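Local coordinates for hydrazine synthase beta subunit (Candidatus Kuenenia stuttgartiensis, PDB 5C2V), which serves in the complex that condenses nitric oxide with ammonium to hydrazine, and may modulate passage of the hydroxylamine intermediate between the gamma and alpha active sites, at the interface of chains A and B. Residues are numbered along the deposited sequence; one frame, centred on the assembly and turned at random. Chains: chain A, Hydrazine synthase beta subunit; chain B, Hydrazine synthase gamma subunit.

Contact 1: the interface of chains A and B. Residues chain A 12-13, 339-343; chain B 9-13, 15, 44.
A:Leu12 is the apolar pivot. Its CD1 methyl lies over one face of the B:Arg44 guanidinium, 3.5 Å from CZ, and meets CD1 of the B:Trp15 indole; the leucine and tryptophan side chains cross at about a right angle. The other methyl, CD2, leans on CB of B:Ala13. B:Trp15 lies alongside A:Phe340, with its CZ3 3.6 Å from the phenylalanine CB. B:Arg44 runs extended from CG to NE; its guanidinium, the leucine methyl on one face, turns its edge to the indole, NH1 standing over the rim of the indole face. In its own plane it grips two successive carbonyls: NH1 bonds A:Phe340 O at 3.2 Å, nearly straight (173° at H) and on a lone pair, while NH2 reaches A:Tyr339 O from above that carbonyl plane. NH2 also sits over the rim of the A:Tyr339 ring, a cation-pi contact. Farther out, NE2 of B:Gln10, its chain bent at chi2 (77°), donates to A:Ser341 O at 3.0 Å; A:Asn342 ND2 returns a bond to B:Ala13 O, and B:Gly12 N reaches A:Asn342 O. Waters join A:Ser341 to the backbone of B:Trp15. The site joins the turn between strands 333-338 and 343-348 to the segment leading into strand 15-20; A:Asn343 pairs antiparallel with B:Gln10 of gamma strand 4-10.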
loop_
_atom_site.group_PDB
_atom_site.type_symbol
_atom_site.label_atom_id
_atom_site.label_comp_id
_atom_site.label_asym_id
_atom_site.label_seq_id
_atom_site.Cartn_x
_atom_site.Cartn_y
_atom_site.Cartn_z
ATOM N N LEU A 12 54.075 32.639 11.384
ATOM C CA LEU A 12 52.925 32.551 10.489
ATOM C C LEU A 12 51.876 33.621 10.783
ATOM O O LEU A 12 51.549 33.872 11.943
ATOM C CB LEU A 12 52.296 31.161 10.587
ATOM C CG LEU A 12 53.272 30.001 10.367
ATOM C CD1 LEU A 12 52.577 28.667 10.565
ATOM C CD2 LEU A 12 53.898 30.085 8.986
ATOM N N PRO A 13 51.348 34.258 9.724
ATOM C CA PRO A 13 50.362 35.342 9.836
ATOM C C PRO A 13 49.020 34.905 10.429
ATOM O O PRO A 13 48.460 35.643 11.241
ATOM C CB PRO A 13 50.186 35.804 8.386
ATOM C CG PRO A 13 50.573 34.629 7.564
ATOM C CD PRO A 13 51.679 33.960 8.320
ATOM N N TYR A 339 43.154 30.342 8.212
ATOM C CA TYR A 339 44.087 30.609 9.306
ATOM C C TYR A 339 45.264 29.640 9.370
ATOM O O TYR A 339 46.421 30.059 9.359
ATOM C CB TYR A 339 43.320 30.573 10.638
ATOM C CG TYR A 339 44.172 30.701 11.887
ATOM C CD1 TYR A 339 44.654 29.575 12.546
ATOM C CD2 TYR A 339 44.467 31.946 12.422
ATOM C CE1 TYR A 339 45.425 29.691 13.690
ATOM C CE2 TYR A 339 45.237 32.072 13.564
ATOM C CZ TYR A 339 45.713 30.942 14.194
ATOM O OH TYR A 339 46.477 31.063 15.333
ATOM N N PHE A 340 44.966 28.347 9.443
ATOM C CA PHE A 340 46.006 27.339 9.621
ATOM C C PHE A 340 46.846 27.164 8.362
ATOM O O PHE A 340 48.062 26.991 8.437
ATOM C CB PHE A 340 45.392 25.999 10.032
ATOM C CG PHE A 340 44.706 26.033 11.369
ATOM C CD1 PHE A 340 45.445 26.111 12.537
ATOM C CD2 PHE A 340 43.325 25.980 11.457
ATOM C CE1 PHE A 340 44.820 26.145 13.769
ATOM C CE2 PHE A 340 42.694 26.010 12.687
ATOM C CZ PHE A 340 43.443 26.093 13.843
ATOM N N SER A 341 46.193 27.215 7.207
ATOM C CA SER A 341 46.886 27.072 5.934
ATOM C C SER A 341 47.554 28.381 5.526
ATOM O O SER A 341 48.329 28.419 4.568
ATOM C CB SER A 341 45.918 26.609 4.845
ATOM O OG SER A 341 45.381 25.334 5.148
ATOM N N ASN A 342 47.245 29.445 6.264
ATOM C CA ASN A 342 47.801 30.773 6.014
ATOM C C ASN A 342 47.579 31.250 4.586
ATOM O O ASN A 342 48.511 31.735 3.943
ATOM C CB ASN A 342 49.302 30.794 6.325
ATOM C CG ASN A 342 49.596 30.581 7.793
ATOM O OD1 ASN A 342 48.968 31.187 8.659
ATOM N ND2 ASN A 342 50.560 29.714 8.081
ATOM N N ASN A 343 46.356 31.117 4.083
ATOM C CA ASN A 343 46.118 31.497 2.688
ATOM C C ASN A 343 44.677 31.894 2.400
ATOM O O ASN A 343 43.856 31.941 3.300
ATOM C CB ASN A 343 46.540 30.359 1.751
ATOM C CG ASN A 343 45.918 29.025 2.123
ATOM O OD1 ASN A 343 44.901 28.967 2.812
ATOM N ND2 ASN A 343 46.533 27.941 1.665
ATOM N N ILE B 9 45.425 31.842 -3.156
ATOM C CA ILE B 9 46.456 32.843 -2.911
ATOM C C ILE B 9 47.198 32.525 -1.624
ATOM O O ILE B 9 46.607 32.550 -0.546
ATOM C CB ILE B 9 45.862 34.261 -2.802
ATOM C CG1 ILE B 9 44.910 34.540 -3.966
ATOM C CG2 ILE B 9 46.971 35.302 -2.733
ATOM C CD1 ILE B 9 44.183 35.863 -3.847
ATOM N N GLN B 10 48.492 32.237 -1.723
ATOM C CA GLN B 10 49.254 31.941 -0.520
ATOM C C GLN B 10 49.897 33.230 -0.023
ATOM O O GLN B 10 50.879 33.708 -0.591
ATOM C CB GLN B 10 50.315 30.877 -0.810
ATOM C CG GLN B 10 51.019 30.318 0.415
ATOM C CD GLN B 10 50.166 29.326 1.180
ATOM O OE1 GLN B 10 49.495 28.480 0.590
ATOM N NE2 GLN B 10 50.193 29.421 2.505
ATOM N N THR B 11 49.339 33.776 1.052
ATOM C CA THR B 11 49.823 35.026 1.625
ATOM C C THR B 11 51.014 34.800 2.546
ATOM O O THR B 11 52.022 35.502 2.465
ATOM C CB THR B 11 48.708 35.754 2.397
ATOM O OG1 THR B 11 48.366 35.007 3.570
ATOM C CG2 THR B 11 47.475 35.916 1.519
ATOM N N GLY B 12 50.883 33.813 3.426
ATOM C CA GLY B 12 51.936 33.478 4.363
ATOM C C GLY B 12 52.632 32.195 3.961
ATOM O O GLY B 12 52.490 31.732 2.831
ATOM N N ALA B 13 53.387 31.618 4.888
ATOM C CA ALA B 13 54.096 30.373 4.622
ATOM C C ALA B 13 53.155 29.176 4.709
ATOM O O ALA B 13 52.135 29.223 5.400
ATOM C CB ALA B 13 55.257 30.208 5.587
ATOM N N TRP B 15 51.628 25.683 5.812
ATOM C CA TRP B 15 51.567 24.950 7.072
ATOM C C TRP B 15 50.624 23.753 6.976
ATOM O O TRP B 15 49.472 23.891 6.565
ATOM C CB TRP B 15 51.126 25.878 8.206
ATOM C CG TRP B 15 51.161 25.241 9.563
ATOM C CD1 TRP B 15 52.220 25.202 10.423
ATOM C CD2 TRP B 15 50.085 24.559 10.222
ATOM N NE1 TRP B 15 51.872 24.537 11.574
ATOM C CE2 TRP B 15 50.568 24.134 11.476
ATOM C CE3 TRP B 15 48.763 24.270 9.874
ATOM C CZ2 TRP B 15 49.774 23.432 12.381
ATOM C CZ3 TRP B 15 47.977 23.573 10.774
ATOM C CH2 TRP B 15 48.485 23.162 12.013
ATOM N N ARG B 44 50.937 24.942 17.871
ATOM C CA ARG B 44 50.035 25.320 16.788
ATOM C C ARG B 44 49.251 24.109 16.292
ATOM O O ARG B 44 48.055 24.208 16.004
ATOM C CB ARG B 44 50.808 25.964 15.637
ATOM C CG ARG B 44 49.936 26.792 14.706
ATOM C CD ARG B 44 50.768 27.616 13.738
ATOM N NE ARG B 44 49.978 28.666 13.101
ATOM C CZ ARG B 44 49.326 28.520 11.952
ATOM N NH1 ARG B 44 49.369 27.365 11.306
ATOM N NH2 ARG B 44 48.631 29.531 11.449
HETATM O O HOH W 1 49.440 26.196 3.914
HETATM O O HOH W 2 47.365 23.543 4.926
#

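Contact 2: the interface of chains A and B. Residues chain A 220-222, 226, 249-250, 252; chain B 57-58, 60.
The close-packed half is B:Gln58 set between A:Tyr252 and A:Asn250. Its CG is anti to the carbonyl carbon (chi1 -70°) and the chain extends beyond it, so the side chain runs along the CD1/CE1 side of the tyrosine ring, the amide and ring planes 11° apart but not stacked. CB touches ring atom CD1 at 3.5 Å. On the other flank, the amide carbon CD packs 3.7 Å from CA of A:Asn250. The two amides stand nearly perpendicular; NE2 comes near A:Asn250 OD1, but its N-H points elsewhere and they do not bond. A weak bond from A:Tyr252 N to B:Gln58 O adds a backbone tie. B:Ser60 OG, anti to its own backbone N (chi1 -179°), makes a short hydrogen bond of 2.6 Å to A:Phe226 O.

The looser half relies on water and one methyl. Water 4 takes up B:Gln58 OE1 at 2.6 Å and links it to A:Asn222 N and A:Leu249 O; water 3 joins B:Ser60 OG to A:Phe226 N. B:Leu57 offers its CD2 branch to A:Ala220 CB at 3.8 Å and to the A:Glu221 carboxylate. By fitting a short gamma loop against beta-subunit loops and the start of strand 226-234, the site would help seat gamma on the propeller within the heterotrimer.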
loop_
_atom_site.group_PDB
_atom_site.type_symbol
_atom_site.label_atom_id
_atom_site.label_comp_id
_atom_site.label_asym_id
_atom_site.label_seq_id
_atom_site.Cartn_x
_atom_site.Cartn_y
_atom_site.Cartn_z
ATOM N N ALA A 220 27.182 10.580 18.995
ATOM C CA ALA A 220 27.369 11.727 18.111
ATOM C C ALA A 220 26.315 11.822 17.007
ATOM O O ALA A 220 26.288 12.793 16.251
ATOM C CB ALA A 220 28.760 11.687 17.498
ATOM N N GLU A 221 25.444 10.821 16.916
ATOM C CA GLU A 221 24.534 10.717 15.775
ATOM C C GLU A 221 23.308 11.612 15.893
ATOM O O GLU A 221 22.864 11.935 16.997
ATOM C CB GLU A 221 24.096 9.265 15.568
ATOM C CG GLU A 221 25.171 8.365 14.966
ATOM C CD GLU A 221 26.107 7.778 16.007
ATOM O OE1 GLU A 221 26.154 8.307 17.136
ATOM O OE2 GLU A 221 26.798 6.785 15.693
ATOM N N ASN A 222 22.769 11.998 14.740
ATOM C CA ASN A 222 21.570 12.826 14.663
ATOM C C ASN A 222 21.692 14.122 15.461
ATOM O O ASN A 222 20.704 14.619 15.998
ATOM C CB ASN A 222 20.349 12.037 15.140
ATOM C CG ASN A 222 19.867 11.032 14.109
ATOM O OD1 ASN A 222 20.483 9.986 13.906
ATOM N ND2 ASN A 222 18.743 11.334 13.470
ATOM N N PHE A 226 25.564 18.669 19.377
ATOM C CA PHE A 226 25.498 19.912 18.619
ATOM C C PHE A 226 24.901 19.723 17.230
ATOM O O PHE A 226 25.183 18.737 16.548
ATOM C CB PHE A 226 26.890 20.530 18.479
ATOM C CG PHE A 226 27.294 21.389 19.638
ATOM C CD1 PHE A 226 26.740 22.647 19.811
ATOM C CD2 PHE A 226 28.238 20.946 20.546
ATOM C CE1 PHE A 226 27.116 23.443 20.873
ATOM C CE2 PHE A 226 28.618 21.738 21.612
ATOM C CZ PHE A 226 28.056 22.988 21.774
ATOM N N LEU A 249 22.261 14.343 7.494
ATOM C CA LEU A 249 22.146 13.364 8.566
ATOM C C LEU A 249 23.529 12.902 9.006
ATOM O O LEU A 249 23.866 12.961 10.186
ATOM C CB LEU A 249 21.307 12.163 8.125
ATOM C CG LEU A 249 21.143 11.058 9.173
ATOM C CD1 LEU A 249 20.335 11.552 10.361
ATOM C CD2 LEU A 249 20.507 9.818 8.567
ATOM N N ASN A 250 24.314 12.419 8.049
ATOM C CA ASN A 250 25.673 11.966 8.316
ATOM C C ASN A 250 26.767 12.994 7.993
ATOM O O ASN A 250 27.953 12.704 8.145
ATOM C CB ASN A 250 25.932 10.664 7.558
ATOM C CG ASN A 250 24.975 9.556 7.965
ATOM O OD1 ASN A 250 25.194 8.868 8.962
ATOM N ND2 ASN A 250 23.902 9.388 7.201
ATOM N N TYR A 252 27.851 17.087 8.697
ATOM C CA TYR A 252 27.570 18.303 9.454
ATOM C C TYR A 252 28.552 19.409 9.084
ATOM O O TYR A 252 29.678 19.127 8.682
ATOM C CB TYR A 252 27.641 18.021 10.960
ATOM C CG TYR A 252 26.595 17.045 11.458
ATOM C CD1 TYR A 252 26.680 15.693 11.158
ATOM C CD2 TYR A 252 25.531 17.475 12.238
ATOM C CE1 TYR A 252 25.731 14.802 11.606
ATOM C CE2 TYR A 252 24.573 16.587 12.692
ATOM C CZ TYR A 252 24.679 15.252 12.372
ATOM O OH TYR A 252 23.732 14.362 12.821
ATOM N N LEU B 57 33.383 12.304 14.452
ATOM C CA LEU B 57 32.663 11.279 13.708
ATOM C C LEU B 57 32.091 11.817 12.399
ATOM O O LEU B 57 32.610 11.530 11.320
ATOM C CB LEU B 57 31.538 10.699 14.568
ATOM C CG LEU B 57 30.842 9.436 14.058
ATOM C CD1 LEU B 57 31.802 8.257 14.077
ATOM C CD2 LEU B 57 29.596 9.132 14.877
ATOM N N GLN B 58 31.017 12.590 12.501
ATOM C CA GLN B 58 30.400 13.209 11.331
ATOM C C GLN B 58 30.709 14.701 11.150
ATOM O O GLN B 58 30.211 15.327 10.213
ATOM C CB GLN B 58 28.895 12.960 11.372
ATOM C CG GLN B 58 28.580 11.491 11.117
ATOM C CD GLN B 58 27.213 11.064 11.600
ATOM O OE1 GLN B 58 26.473 11.847 12.193
ATOM N NE2 GLN B 58 26.875 9.802 11.358
ATOM N N SER B 60 30.286 17.127 13.698
ATOM C CA SER B 60 29.280 17.895 14.428
ATOM C C SER B 60 29.859 19.107 15.158
ATOM O O SER B 60 29.327 20.213 15.049
ATOM C CB SER B 60 28.555 16.989 15.427
ATOM O OG SER B 60 27.558 17.701 16.137
HETATM O O HOH W 3 26.398 15.945 18.070
HETATM O O HOH W 4 24.067 10.841 12.389
#

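Contact 3: the interface of chains A and B. Residues chain A 164-167, 213-214; chain B 77, 240-246.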
loop_
_atom_site.group_PDB
_atom_site.type_symbol
_atom_site.label_atom_id
_atom_site.label_comp_id
_atom_site.label_asym_id
_atom_site.label_seq_id
_atom_site.Cartn_x
_atom_site.Cartn_y
_atom_site.Cartn_z
ATOM N N GLY A 164 27.623 31.556 28.958
ATOM C CA GLY A 164 26.739 30.996 29.963
ATOM C C GLY A 164 25.268 31.181 29.646
ATOM O O GLY A 164 24.426 31.140 30.542
ATOM N N SER A 165 24.955 31.380 28.370
ATOM C CA SER A 165 23.570 31.590 27.961
ATOM C C SER A 165 23.124 30.622 26.870
ATOM O O SER A 165 23.797 30.457 25.851
ATOM C CB SER A 165 23.369 33.027 27.479
ATOM O OG SER A 165 22.033 33.234 27.059
ATOM N N ILE A 166 21.986 29.977 27.104
ATOM C CA ILE A 166 21.349 29.140 26.096
ATOM C C ILE A 166 20.593 29.999 25.095
ATOM O O ILE A 166 20.624 29.744 23.890
ATOM C CB ILE A 166 20.383 28.133 26.732
ATOM C CG1 ILE A 166 21.162 27.136 27.584
ATOM C CG2 ILE A 166 19.590 27.396 25.665
ATOM C CD1 ILE A 166 20.281 26.187 28.323
ATOM N N ASN A 167 19.936 31.038 25.594
ATOM C CA ASN A 167 19.205 31.928 24.714
ATOM C C ASN A 167 20.044 33.166 24.451
ATOM O O ASN A 167 20.236 34.007 25.328
ATOM C CB ASN A 167 17.853 32.309 25.323
ATOM C CG ASN A 167 17.176 31.141 26.014
ATOM O OD1 ASN A 167 16.429 30.383 25.393
ATOM N ND2 ASN A 167 17.430 30.995 27.308
ATOM N N ASN A 213 21.733 20.887 25.585
ATOM C CA ASN A 213 22.412 20.923 26.874
ATOM C C ASN A 213 21.767 20.046 27.938
ATOM O O ASN A 213 22.436 19.544 28.840
ATOM C CB ASN A 213 22.507 22.366 27.361
ATOM C CG ASN A 213 21.159 23.022 27.488
ATOM O OD1 ASN A 213 20.599 23.519 26.510
ATOM N ND2 ASN A 213 20.629 23.035 28.700
ATOM N N TRP A 214 20.453 19.876 27.821
ATOM C CA TRP A 214 19.653 19.195 28.832
ATOM C C TRP A 214 19.659 17.688 28.617
ATOM O O TRP A 214 18.973 16.948 29.323
ATOM C CB TRP A 214 18.216 19.722 28.839
ATOM C CG TRP A 214 18.102 21.164 29.248
ATOM C CD1 TRP A 214 17.710 22.210 28.465
ATOM C CD2 TRP A 214 18.396 21.718 30.537
ATOM N NE1 TRP A 214 17.730 23.378 29.189
ATOM C CE2 TRP A 214 18.149 23.103 30.463
ATOM C CE3 TRP A 214 18.840 21.175 31.747
ATOM C CZ2 TRP A 214 18.335 23.954 31.551
ATOM C CZ3 TRP A 214 19.022 22.021 32.826
ATOM C CH2 TRP A 214 18.770 23.395 32.721
ATOM N N ILE B 77 26.570 24.378 29.963
ATOM C CA ILE B 77 26.530 23.378 31.026
ATOM C C ILE B 77 26.066 22.027 30.486
ATOM O O ILE B 77 24.989 21.916 29.900
ATOM C CB ILE B 77 25.607 23.828 32.173
ATOM C CG1 ILE B 77 26.041 25.205 32.681
ATOM C CG2 ILE B 77 25.608 22.802 33.296
ATOM C CD1 ILE B 77 25.138 25.783 33.746
ATOM N N GLY B 240 12.394 22.754 33.892
ATOM C CA GLY B 240 12.290 23.694 32.784
ATOM C C GLY B 240 13.433 23.627 31.784
ATOM O O GLY B 240 14.592 23.452 32.161
ATOM N N VAL B 241 13.099 23.755 30.502
ATOM C CA VAL B 241 14.082 23.644 29.426
ATOM C C VAL B 241 14.610 25.002 28.942
ATOM O O VAL B 241 15.543 25.064 28.141
ATOM C CB VAL B 241 13.473 22.883 28.219
ATOM C CG1 VAL B 241 12.630 23.821 27.367
ATOM C CG2 VAL B 241 14.557 22.222 27.379
ATOM N N GLU B 242 14.026 26.089 29.440
ATOM C CA GLU B 242 14.390 27.427 28.972
ATOM C C GLU B 242 15.456 28.113 29.825
ATOM O O GLU B 242 15.961 29.175 29.459
ATOM C CB GLU B 242 13.144 28.313 28.900
ATOM C CG GLU B 242 12.397 28.222 27.579
ATOM C CD GLU B 242 10.997 28.796 27.660
ATOM O OE1 GLU B 242 10.287 28.495 28.642
ATOM O OE2 GLU B 242 10.608 29.550 26.743
ATOM N N SER B 243 15.796 27.507 30.957
ATOM C CA SER B 243 16.749 28.105 31.887
ATOM C C SER B 243 18.175 28.037 31.355
ATOM O O SER B 243 18.561 27.053 30.730
ATOM C CB SER B 243 16.671 27.413 33.248
ATOM O OG SER B 243 15.346 27.420 33.748
ATOM N N ASN B 244 18.953 29.086 31.607
ATOM C CA ASN B 244 20.361 29.097 31.231
ATOM C C ASN B 244 21.161 28.105 32.064
ATOM O O ASN B 244 22.151 27.538 31.597
ATOM C CB ASN B 244 20.950 30.503 31.385
ATOM C CG ASN B 244 20.460 31.463 30.319
ATOM O OD1 ASN B 244 20.330 31.099 29.150
ATOM N ND2 ASN B 244 20.186 32.701 30.717
ATOM N N THR B 245 20.728 27.907 33.307
ATOM C CA THR B 245 21.417 27.025 34.246
ATOM C C THR B 245 20.425 26.150 35.005
ATOM O O THR B 245 19.295 26.566 35.255
ATOM C CB THR B 245 22.245 27.825 35.271
ATOM O OG1 THR B 245 21.368 28.425 36.233
ATOM C CG2 THR B 245 23.034 28.912 34.581
ATOM N N PRO B 246 20.844 24.929 35.374
ATOM C CA PRO B 246 19.990 24.058 36.188
ATOM C C PRO B 246 19.864 24.541 37.631
ATOM O O PRO B 246 20.856 24.963 38.224
ATOM C CB PRO B 246 20.714 22.710 36.131
ATOM C CG PRO B 246 22.142 23.068 35.904
ATOM C CD PRO B 246 22.110 24.270 35.006
HETATM O O HOH W 5 22.667 22.363 30.702
#
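Apolar contact centres on A:Trp214, whose indole is inserted between gamma residues on several sides. CG2 of B:Val241 lies against CD1 at the pyrrole end, 3.3 Å away. At the far end of the six-membered ring, CH2 meets CA of B:Pro246, which lies in the ring plane at the edge.

The indole faces are flanked differently: one carries A:Asn213 CG, and the opposite one has the polar carbonyl oxygen of B:Gly240 towards its rim.

Direct hydrogen bonds run mostly to the gamma backbone. The indole NE1 donates to B:Val241 O at 3.0 Å, approaching from above the carbonyl plane on a bent path (130° at H). A:Asn167 ND2 reaches B:Glu242 O at 3.2 Å, straighter (160° at H) and within the carbonyl plane. At B:Asn244, CG anti to the carbonyl carbon (chi1 -72°), a gamma side chain is the acceptor: its OD1 receives A:Ile166 N at 2.9 Å, the donor standing above the amide plane, and A:Ser165 OG adds a weak bond to that oxygen.

Water 5 supplies a bridge, taken by A:Asn213 ND2 at 2.9 Å and by B:Ile77 O at 2.5 Å. Together these contacts clasp gamma loop 240-246, and through water strand 77-78, onto two beta-subunit loops, likely helping to hold the gamma subunit in the hydrazine synthase heterotrimer.

All three contacts belong to the same beta-gamma pairing of the heterotrimer, but they share no residues. Measured between the centres of their C-alpha atoms, contact 2 lies about 29 Å from contact 1 and about 22 Å from contact 3, while contacts 1 and 3 are about 38 Å apart. Contact 1 uses gamma's N-terminal segment and helix 43-51, contact 2 a loop shortly after that helix, and contact 3 strand 77-78 with a much later loop. On the beta side the propeller offers separate loops and strand ends. Such widely spaced anchorage would restrain gamma from rocking or turning on beta.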